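Local coordinates for ABC sugar transporter, periplasmic sugar binding protein (Legionella pneumophila subsp. pneumophila, PDB 3ROT), which probably binds a sugar in the periplasm and delivers it to an ABC transporter for uptake, as solute-binding proteins of its family generally do, at residues 130-140 / 161-170; 145-156 / 191-199. One frame throughout, in Å; residues are numbered along the deposited sequence.

Interaction 1: 130-140 / 161-170; sequences AKRALVLNPQP and IFFEELDVGT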
loop_
_atom_site.group_PDB
_atom_site.type_symbol
_atom_site.label_atom_id
_atom_site.label_comp_id
_atom_site.label_asym_id
_atom_site.label_seq_id
_atom_site.Cartn_x
_atom_site.Cartn_y
_atom_site.Cartn_z
ATOM N N ALA A 130 7.675 11.494 28.178
ATOM C CA ALA A 130 8.656 11.398 27.094
ATOM C C ALA A 130 10.110 11.245 27.570
ATOM O O ALA A 130 10.614 12.069 28.337
ATOM C CB ALA A 130 8.536 12.622 26.179
ATOM N N LYS A 131 10.774 10.194 27.088
ATOM C CA LYS A 131 12.164 9.899 27.435
ATOM C C LYS A 131 13.061 9.941 26.201
ATOM O O LYS A 131 14.109 10.586 26.200
ATOM C CB LYS A 131 12.281 8.499 28.051
ATOM C CG LYS A 131 11.500 8.283 29.333
ATOM C CD LYS A 131 12.132 9.018 30.511
ATOM C CE LYS A 131 11.386 8.712 31.810
ATOM N NZ LYS A 131 11.392 7.253 32.129
ATOM N N ARG A 132 12.637 9.236 25.154
ATOM C CA ARG A 132 13.395 9.150 23.921
ATOM C C ARG A 132 12.448 8.961 22.729
ATOM O O ARG A 132 11.556 8.106 22.764
ATOM C CB ARG A 132 14.356 7.965 24.010
ATOM C CG ARG A 132 15.342 7.846 22.864
ATOM C CD ARG A 132 16.098 6.520 22.944
ATOM N NE ARG A 132 17.322 6.536 22.146
ATOM C CZ ARG A 132 18.442 7.161 22.506
ATOM N NH1 ARG A 132 18.503 7.820 23.656
ATOM N NH2 ARG A 132 19.501 7.129 21.711
ATOM N N ALA A 133 12.650 9.759 21.684
ATOM C CA ALA A 133 11.813 9.694 20.488
ATOM C C ALA A 133 12.561 9.183 19.276
ATOM O O ALA A 133 13.760 9.418 19.119
ATOM C CB ALA A 133 11.234 11.064 20.171
ATOM N N LEU A 134 11.830 8.495 18.408
ATOM C CA LEU A 134 12.392 7.956 17.183
ATOM C C LEU A 134 11.596 8.542 16.019
ATOM O O LEU A 134 10.366 8.507 16.032
ATOM C CB LEU A 134 12.286 6.434 17.197
ATOM C CG LEU A 134 12.810 5.645 16.000
ATOM C CD1 LEU A 134 14.329 5.771 15.910
ATOM C CD2 LEU A 134 12.389 4.171 16.150
ATOM N N VAL A 135 12.296 9.107 15.038
ATOM C CA VAL A 135 11.656 9.700 13.868
ATOM C C VAL A 135 11.887 8.805 12.663
ATOM O O VAL A 135 13.034 8.598 12.242
ATOM C CB VAL A 135 12.220 11.099 13.548
ATOM C CG1 VAL A 135 11.563 11.647 12.276
ATOM C CG2 VAL A 135 11.974 12.039 14.722
ATOM N N LEU A 136 10.796 8.289 12.100
ATOM C CA LEU A 136 10.882 7.382 10.964
ATOM C C LEU A 136 10.703 8.096 9.622
ATOM O O LEU A 136 9.638 8.632 9.335
ATOM C CB LEU A 136 9.839 6.273 11.116
ATOM C CG LEU A 136 9.755 5.606 12.501
ATOM C CD1 LEU A 136 8.773 4.447 12.433
ATOM C CD2 LEU A 136 11.129 5.102 12.942
ATOM N N ASN A 137 11.761 8.101 8.812
ATOM C CA ASN A 137 11.732 8.751 7.507
ATOM C C ASN A 137 11.638 7.691 6.421
ATOM O O ASN A 137 12.540 6.862 6.264
ATOM C CB ASN A 137 12.998 9.587 7.283
ATOM C CG ASN A 137 12.819 10.641 6.192
ATOM O OD1 ASN A 137 12.121 10.414 5.202
ATOM N ND2 ASN A 137 13.458 11.796 6.369
ATOM N N PRO A 138 10.533 7.687 5.664
ATOM C CA PRO A 138 10.430 6.674 4.616
ATOM C C PRO A 138 11.005 7.140 3.289
ATOM O O PRO A 138 11.119 6.348 2.351
ATOM C CB PRO A 138 8.930 6.415 4.541
ATOM C CG PRO A 138 8.368 7.768 4.785
ATOM C CD PRO A 138 9.219 8.300 5.931
ATOM N N GLN A 139 11.366 8.420 3.208
ATOM C CA GLN A 139 11.908 8.955 1.969
ATOM C C GLN A 139 13.012 9.988 2.100
ATOM O O GLN A 139 12.773 11.182 1.906
ATOM C CB GLN A 139 10.800 9.575 1.117
ATOM C CG GLN A 139 9.765 8.616 0.604
ATOM C CD GLN A 139 8.685 9.334 -0.180
ATOM O OE1 GLN A 139 8.954 9.947 -1.214
ATOM N NE2 GLN A 139 7.456 9.273 0.317
ATOM N N PRO A 140 14.234 9.555 2.442
ATOM C CA PRO A 140 15.294 10.560 2.545
ATOM C C PRO A 140 15.385 11.201 1.152
ATOM O O PRO A 140 15.191 10.527 0.140
ATOM C CB PRO A 140 16.521 9.720 2.895
ATOM C CG PRO A 140 15.933 8.622 3.726
ATOM C CD PRO A 140 14.701 8.240 2.917
ATOM N N ILE A 161 14.879 16.119 25.093
ATOM C CA ILE A 161 14.419 14.757 24.856
ATOM C C ILE A 161 15.389 14.152 23.849
ATOM O O ILE A 161 15.647 14.741 22.800
ATOM C CB ILE A 161 13.005 14.728 24.242
ATOM C CG1 ILE A 161 12.027 15.536 25.104
ATOM C CG2 ILE A 161 12.536 13.287 24.115
ATOM C CD1 ILE A 161 11.814 14.986 26.497
ATOM N N PHE A 162 15.948 12.994 24.178
ATOM C CA PHE A 162 16.881 12.320 23.283
ATOM C C PHE A 162 16.099 11.871 22.051
ATOM O O PHE A 162 14.947 11.457 22.163
ATOM C CB PHE A 162 17.494 11.099 23.970
ATOM C CG PHE A 162 18.282 11.423 25.204
ATOM C CD1 PHE A 162 19.353 12.317 25.152
ATOM C CD2 PHE A 162 17.978 10.813 26.416
ATOM C CE1 PHE A 162 20.113 12.595 26.293
ATOM C CE2 PHE A 162 18.732 11.084 27.564
ATOM C CZ PHE A 162 19.800 11.976 27.500
ATOM N N PHE A 163 16.723 11.934 20.882
ATOM C CA PHE A 163 16.030 11.538 19.660
ATOM C C PHE A 163 16.988 11.115 18.563
ATOM O O PHE A 163 18.171 11.447 18.594
ATOM C CB PHE A 163 15.165 12.698 19.157
ATOM C CG PHE A 163 15.961 13.883 18.675
ATOM C CD1 PHE A 163 16.535 13.886 17.405
ATOM C CD2 PHE A 163 16.160 14.986 19.502
ATOM C CE1 PHE A 163 17.300 14.970 16.963
ATOM C CE2 PHE A 163 16.926 16.077 19.068
ATOM C CZ PHE A 163 17.496 16.065 17.796
ATOM N N GLU A 164 16.458 10.390 17.584
ATOM C CA GLU A 164 17.253 9.933 16.456
ATOM C C GLU A 164 16.328 9.754 15.258
ATOM O O GLU A 164 15.180 9.345 15.418
ATOM C CB GLU A 164 17.944 8.605 16.799
ATOM C CG GLU A 164 19.108 8.235 15.875
ATOM C CD GLU A 164 19.991 7.119 16.440
ATOM O OE1 GLU A 164 20.495 7.267 17.577
ATOM O OE2 GLU A 164 20.190 6.097 15.743
ATOM N N GLU A 165 16.814 10.095 14.067
ATOM C CA GLU A 165 16.022 9.922 12.856
ATOM C C GLU A 165 16.486 8.649 12.172
ATOM O O GLU A 165 17.679 8.431 11.970
ATOM C CB GLU A 165 16.176 11.103 11.896
ATOM C CG GLU A 165 15.242 11.006 10.685
ATOM C CD GLU A 165 15.352 12.188 9.722
ATOM O OE1 GLU A 165 15.412 13.344 10.187
ATOM O OE2 GLU A 165 15.356 11.965 8.494
ATOM N N LEU A 166 15.532 7.803 11.822
ATOM C CA LEU A 166 15.839 6.542 11.178
ATOM C C LEU A 166 15.248 6.459 9.773
ATOM O O LEU A 166 14.057 6.712 9.577
ATOM C CB LEU A 166 15.301 5.401 12.042
ATOM C CG LEU A 166 15.399 3.960 11.546
ATOM C CD1 LEU A 166 16.859 3.581 11.326
ATOM C CD2 LEU A 166 14.740 3.043 12.574
ATOM N N ASP A 167 16.095 6.122 8.803
ATOM C CA ASP A 167 15.673 5.963 7.413
ATOM C C ASP A 167 15.108 4.552 7.292
ATOM O O ASP A 167 15.859 3.580 7.237
ATOM C CB ASP A 167 16.873 6.134 6.476
ATOM C CG ASP A 167 16.597 5.662 5.049
ATOM O OD1 ASP A 167 15.453 5.277 4.708
ATOM O OD2 ASP A 167 17.550 5.682 4.246
ATOM N N VAL A 168 13.786 4.440 7.249
ATOM C CA VAL A 168 13.151 3.125 7.165
ATOM C C VAL A 168 12.724 2.706 5.765
ATOM O O VAL A 168 12.354 1.558 5.555
ATOM C CB VAL A 168 11.913 3.045 8.096
ATOM C CG1 VAL A 168 12.336 3.209 9.546
ATOM C CG2 VAL A 168 10.905 4.126 7.718
ATOM N N GLY A 169 12.786 3.623 4.805
ATOM C CA GLY A 169 12.369 3.286 3.455
ATOM C C GLY A 169 10.862 3.065 3.408
ATOM O O GLY A 169 10.149 3.497 4.314
ATOM N N THR A 170 10.368 2.393 2.370
ATOM C CA THR A 170 8.930 2.149 2.264
ATOM C C THR A 170 8.529 0.673 2.282
ATOM O O THR A 170 7.352 0.359 2.467
ATOM C CB THR A 170 8.324 2.811 1.002
ATOM O OG1 THR A 170 8.931 2.265 -0.174
ATOM C CG2 THR A 170 8.540 4.317 1.034
#

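Interaction 2: 145-156 / 191-199; sequences LEKRAYGIKTIL and IIFCLTSQA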
loop_
_atom_site.group_PDB
_atom_site.type_symbol
_atom_site.label_atom_id
_atom_site.label_comp_id
_atom_site.label_asym_id
_atom_site.label_seq_id
_atom_site.Cartn_x
_atom_site.Cartn_y
_atom_site.Cartn_z
ATOM N N LEU A 145 9.626 16.220 3.748
ATOM C CA LEU A 145 9.796 15.428 4.950
ATOM C C LEU A 145 11.010 15.885 5.766
ATOM O O LEU A 145 11.015 15.750 6.983
ATOM C CB LEU A 145 9.901 13.940 4.592
ATOM C CG LEU A 145 8.730 13.392 3.765
ATOM C CD1 LEU A 145 8.831 11.876 3.683
ATOM C CD2 LEU A 145 7.401 13.804 4.398
ATOM N N GLU A 146 12.034 16.434 5.109
ATOM C CA GLU A 146 13.209 16.918 5.845
ATOM C C GLU A 146 12.768 18.078 6.741
ATOM O O GLU A 146 13.197 18.189 7.892
ATOM C CB GLU A 146 14.313 17.398 4.890
ATOM C CG GLU A 146 14.692 16.389 3.823
ATOM C CD GLU A 146 15.882 16.819 2.975
ATOM O OE1 GLU A 146 15.987 18.022 2.632
ATOM O OE2 GLU A 146 16.705 15.940 2.632
ATOM N N LYS A 147 11.904 18.940 6.214
ATOM C CA LYS A 147 11.406 20.075 6.988
ATOM C C LYS A 147 10.590 19.591 8.186
ATOM O O LYS A 147 10.684 20.164 9.277
ATOM C CB LYS A 147 10.549 20.994 6.112
ATOM C CG LYS A 147 11.333 21.761 5.055
ATOM C CD LYS A 147 12.329 22.703 5.701
ATOM C CE LYS A 147 13.046 23.566 4.667
ATOM N NZ LYS A 147 14.008 24.516 5.313
ATOM N N ARG A 148 9.791 18.544 7.986
ATOM C CA ARG A 148 8.988 17.984 9.079
ATOM C C ARG A 148 9.876 17.474 10.202
ATOM O O ARG A 148 9.673 17.801 11.373
ATOM C CB ARG A 148 8.129 16.818 8.598
ATOM C CG ARG A 148 6.893 17.237 7.871
ATOM C CD ARG A 148 6.138 16.039 7.332
ATOM N NE ARG A 148 5.260 16.495 6.266
ATOM C CZ ARG A 148 4.372 15.743 5.637
ATOM N NH1 ARG A 148 4.221 14.463 5.955
ATOM N NH2 ARG A 148 3.638 16.287 4.686
ATOM N N ALA A 149 10.849 16.651 9.826
ATOM C CA ALA A 149 11.787 16.080 10.780
ATOM C C ALA A 149 12.499 17.196 11.541
ATOM O O ALA A 149 12.609 17.144 12.766
ATOM C CB ALA A 149 12.805 15.217 10.054
ATOM N N TYR A 150 12.977 18.201 10.811
ATOM C CA TYR A 150 13.678 19.316 11.433
ATOM C C TYR A 150 12.782 20.014 12.444
ATOM O O TYR A 150 13.209 20.323 13.556
ATOM C CB TYR A 150 14.137 20.337 10.393
ATOM C CG TYR A 150 15.046 21.394 10.988
ATOM C CD1 TYR A 150 16.401 21.135 11.211
ATOM C CD2 TYR A 150 14.543 22.635 11.366
ATOM C CE1 TYR A 150 17.232 22.094 11.798
ATOM C CE2 TYR A 150 15.357 23.597 11.956
ATOM C CZ TYR A 150 16.699 23.324 12.170
ATOM O OH TYR A 150 17.496 24.281 12.759
ATOM N N GLY A 151 11.542 20.274 12.049
ATOM C CA GLY A 151 10.617 20.924 12.955
ATOM C C GLY A 151 10.398 20.114 14.220
ATOM O O GLY A 151 10.318 20.659 15.317
ATOM N N ILE A 152 10.300 18.800 14.077
ATOM C CA ILE A 152 10.085 17.955 15.241
ATOM C C ILE A 152 11.304 17.986 16.170
ATOM O O ILE A 152 11.165 18.169 17.382
ATOM C CB ILE A 152 9.757 16.499 14.811
ATOM C CG1 ILE A 152 8.369 16.467 14.149
ATOM C CG2 ILE A 152 9.807 15.563 16.019
ATOM C CD1 ILE A 152 7.998 15.140 13.463
ATOM N N LYS A 153 12.488 17.841 15.587
ATOM C CA LYS A 153 13.733 17.842 16.347
ATOM C C LYS A 153 13.980 19.126 17.147
ATOM O O LYS A 153 14.503 19.071 18.258
ATOM C CB LYS A 153 14.907 17.584 15.402
ATOM C CG LYS A 153 14.836 16.231 14.722
ATOM C CD LYS A 153 15.937 16.062 13.703
ATOM C CE LYS A 153 15.757 14.775 12.920
ATOM N NZ LYS A 153 16.760 14.661 11.831
ATOM N N THR A 154 13.610 20.276 16.592
ATOM C CA THR A 154 13.807 21.536 17.305
ATOM C C THR A 154 13.017 21.527 18.614
ATOM O O THR A 154 13.528 21.942 19.657
ATOM C CB THR A 154 13.377 22.763 16.459
ATOM O OG1 THR A 154 11.995 22.650 16.100
ATOM C CG2 THR A 154 14.217 22.859 15.201
ATOM N N ILE A 155 11.779 21.043 18.570
ATOM C CA ILE A 155 10.972 20.992 19.780
ATOM C C ILE A 155 11.583 19.998 20.765
ATOM O O ILE A 155 11.712 20.291 21.949
ATOM C CB ILE A 155 9.517 20.576 19.478
ATOM C CG1 ILE A 155 8.887 21.559 18.479
ATOM C CG2 ILE A 155 8.719 20.499 20.771
ATOM C CD1 ILE A 155 9.027 23.032 18.858
ATOM N N LEU A 156 11.982 18.833 20.267
ATOM C CA LEU A 156 12.569 17.806 21.118
ATOM C C LEU A 156 13.881 18.252 21.742
ATOM O O LEU A 156 14.168 17.925 22.894
ATOM C CB LEU A 156 12.800 16.519 20.330
ATOM C CG LEU A 156 11.555 15.815 19.802
ATOM C CD1 LEU A 156 11.981 14.537 19.107
ATOM C CD2 LEU A 156 10.596 15.519 20.943
ATOM N N ILE A 191 8.439 7.189 22.327
ATOM C CA ILE A 191 7.724 8.044 21.401
ATOM C C ILE A 191 8.194 7.800 19.979
ATOM O O ILE A 191 9.397 7.760 19.706
ATOM C CB ILE A 191 7.910 9.538 21.704
ATOM C CG1 ILE A 191 7.257 9.899 23.036
ATOM C CG2 ILE A 191 7.277 10.364 20.594
ATOM C CD1 ILE A 191 7.192 11.403 23.289
ATOM N N ILE A 192 7.235 7.624 19.076
ATOM C CA ILE A 192 7.558 7.425 17.674
ATOM C C ILE A 192 6.808 8.428 16.810
ATOM O O ILE A 192 5.597 8.627 16.960
ATOM C CB ILE A 192 7.223 6.002 17.191
ATOM C CG1 ILE A 192 8.060 4.971 17.965
ATOM C CG2 ILE A 192 7.517 5.886 15.693
ATOM C CD1 ILE A 192 7.825 3.527 17.550
ATOM N N PHE A 193 7.554 9.077 15.925
ATOM C CA PHE A 193 7.003 10.050 14.996
ATOM C C PHE A 193 7.126 9.466 13.591
ATOM O O PHE A 193 8.236 9.196 13.138
ATOM C CB PHE A 193 7.809 11.354 15.019
ATOM C CG PHE A 193 7.610 12.190 16.246
ATOM C CD1 PHE A 193 6.600 13.153 16.291
ATOM C CD2 PHE A 193 8.457 12.050 17.341
ATOM C CE1 PHE A 193 6.441 13.967 17.407
ATOM C CE2 PHE A 193 8.302 12.864 18.463
ATOM C CZ PHE A 193 7.291 13.823 18.491
ATOM N N CYS A 194 6.004 9.278 12.905
ATOM C CA CYS A 194 6.030 8.768 11.529
ATOM C C CYS A 194 5.830 9.970 10.612
ATOM O O CYS A 194 4.818 10.669 10.722
ATOM C CB CYS A 194 4.911 7.767 11.291
ATOM S SG CYS A 194 5.032 6.275 12.287
ATOM N N LEU A 195 6.786 10.202 9.715
ATOM C CA LEU A 195 6.712 11.340 8.809
ATOM C C LEU A 195 5.595 11.233 7.772
ATOM O O LEU A 195 5.152 12.245 7.243
ATOM C CB LEU A 195 8.075 11.577 8.140
ATOM C CG LEU A 195 9.187 11.933 9.151
ATOM C CD1 LEU A 195 10.501 12.197 8.440
ATOM C CD2 LEU A 195 8.768 13.155 9.952
ATOM N N THR A 196 5.150 10.013 7.477
ATOM C CA THR A 196 4.020 9.801 6.556
ATOM C C THR A 196 3.364 8.474 6.928
ATOM O O THR A 196 3.903 7.714 7.741
ATOM C CB THR A 196 4.434 9.711 5.069
ATOM O OG1 THR A 196 4.965 8.412 4.804
ATOM C CG2 THR A 196 5.474 10.766 4.715
ATOM N N SER A 197 2.214 8.186 6.328
ATOM C CA SER A 197 1.516 6.942 6.621
ATOM C C SER A 197 2.297 5.722 6.119
ATOM O O SER A 197 2.055 4.598 6.565
ATOM C CB SER A 197 0.112 6.970 6.011
ATOM O OG SER A 197 0.168 7.123 4.608
ATOM N N GLN A 198 3.241 5.931 5.206
ATOM C CA GLN A 198 4.037 4.807 4.698
ATOM C C GLN A 198 4.889 4.180 5.802
ATOM O O GLN A 198 5.227 2.993 5.746
ATOM C CB GLN A 198 4.956 5.257 3.571
ATOM C CG GLN A 198 4.243 5.832 2.366
ATOM C CD GLN A 198 5.197 6.630 1.502
ATOM O OE1 GLN A 198 5.827 7.592 1.971
ATOM N NE2 GLN A 198 5.321 6.237 0.244
ATOM N N ALA A 199 5.268 4.992 6.787
ATOM C CA ALA A 199 6.047 4.492 7.909
ATOM C C ALA A 199 5.070 3.897 8.922
ATOM O O ALA A 199 5.329 2.849 9.515
ATOM C CB ALA A 199 6.849 5.629 8.561
#

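Interaction 1: 130-140 / 161-170
Val135 and Leu166 lock the middle of this parallel strand pair: Leu166 N gives a nearly straight bond to Val135 O at 2.7 Å, and Asn137 N reaches Leu166 O at 2.8 Å. Strands 132-137 and 162-167 run in the same direction, 22° apart, and their ladder begins at Ala133 N to Phe162 O. The tight part lies along strand 132-137, where Leu134, Val135 and Leu136 are buried between helices; leucine and valine suit it because they fill such a core without polar groups to satisfy. Leu136 and Leu166 lie side by side, and CD2 of Leu136 meets both Leu166 CD2 and, at 4.1 Å, Val168 CG1. On the other face the methyl CG1 of Val135, set opposite its own backbone N (chi1 177°), lies against the aliphatic part of Glu165. That chain runs on extended, so its carboxylate reaches Asn137, the next residue on this face: Asn137 ND2 binds Glu165 OE2 at 2.9 Å, the donor above the carboxylate plane. Asn137 OD1 accepts from Gln139 N in an Asx turn that leads out of the strand. Glu165 OE1 makes a salt bridge with Lys153.

The solvent side is looser: Phe162 and Asp167 are exposed, Arg132 and Glu164 partly so. Arg132 slants across Phe162, its NH1 3.4 Å from Phe162 CB and the guanidinium and ring planes 44° apart. Arg132 NE is held by Tyr182 OH; Glu164 OE1 stays 4.3 Å from Arg132 NH2, too far for a salt bridge.

Strand 162-167 is an edge strand of the five-stranded parallel sheet in one alpha/beta lobe of this periplasmic binding protein fold, and strand 191-194 flanks 132-137 on the far side. Helix 143-158, the beta-alpha-beta crossover, packs on the Ala133, Phe163 and Glu165 face, whereas helix 172-185 covers Leu134, Glu164 and Val168.

Interaction 2: 145-156 / 191-199
Ile152 of helix 143-158 sets a methyl squarely on the ring of Phe193: CG2 stands 3.7 Å from the ring centroid and only 2° off its normal, a CH-pi contact. Isoleucine suits the place: its branch at CB puts CG2 over the ring, while the longer arm carries CD1 to Phe193 CD1 at 3.7 Å and on to Leu195 CD2. Leu156 adds its CD1 at the ring atom CE2, so the ring lies between the strand and the helix.

Arg148 can be followed outward. Its CB packs on Leu195 CD2 at 4.0 Å; the chain then runs extended from CG to NE, passing Leu195 O with CD, and NH1 finally binds that oxygen at 2.7 Å. The carbonyl lies near the guanidinium plane and points almost straight at the donor, although the bond is bent at the hydrogen (134°). NH1 also binds a glycerol, probably from the crystallisation liquor but consistent with a polar pocket here. Leu145 CD2 lies over one guanidinium face, offset toward its rim, and the same methyl meets Thr196 CG2 at 3.6 Å. Leu195 places CD1 against Ala149 CB, where a small residue leaves room for it. The threonine suits both its neighbours: its methyl faces the leucine, while OG1 accepts from Gln198 N as the N-cap of helix 197-208.

A helix packed on a parallel sheet, beside the loop after a strand's C-terminal end, is the layout of an alpha/beta lobe of periplasmic binding proteins, whose ligand site generally lies near such loops. Here helix 143-158 lies over strand 191-194 and the turn beyond it. Ala123 of helix 112-126 also touches Phe193, and Ala133 of the adjacent strand 132-137 meets both Phe193 and Leu156.

In the fold
From the N terminus, the chain first builds most of the other, six-stranded sheet and helix 112-126, then enters strand 132-137, passes through helix 143-158 and returns as strand 162-167, where interaction 1 closes the beta-alpha-beta loop. It continues through helix 172-185 to strand 191-194, which comes in on the other side of strand 132-137, and interaction 2 closes a loop back to the crossover helix 143-158. The segments alternate, so the two loops cross. Both contacts belong to one five-stranded parallel sheet: the first pairs one edge strand with its neighbour, the second fixes a helix on its face. Leu134 and Ala130 both meet Ile191, joining them directly.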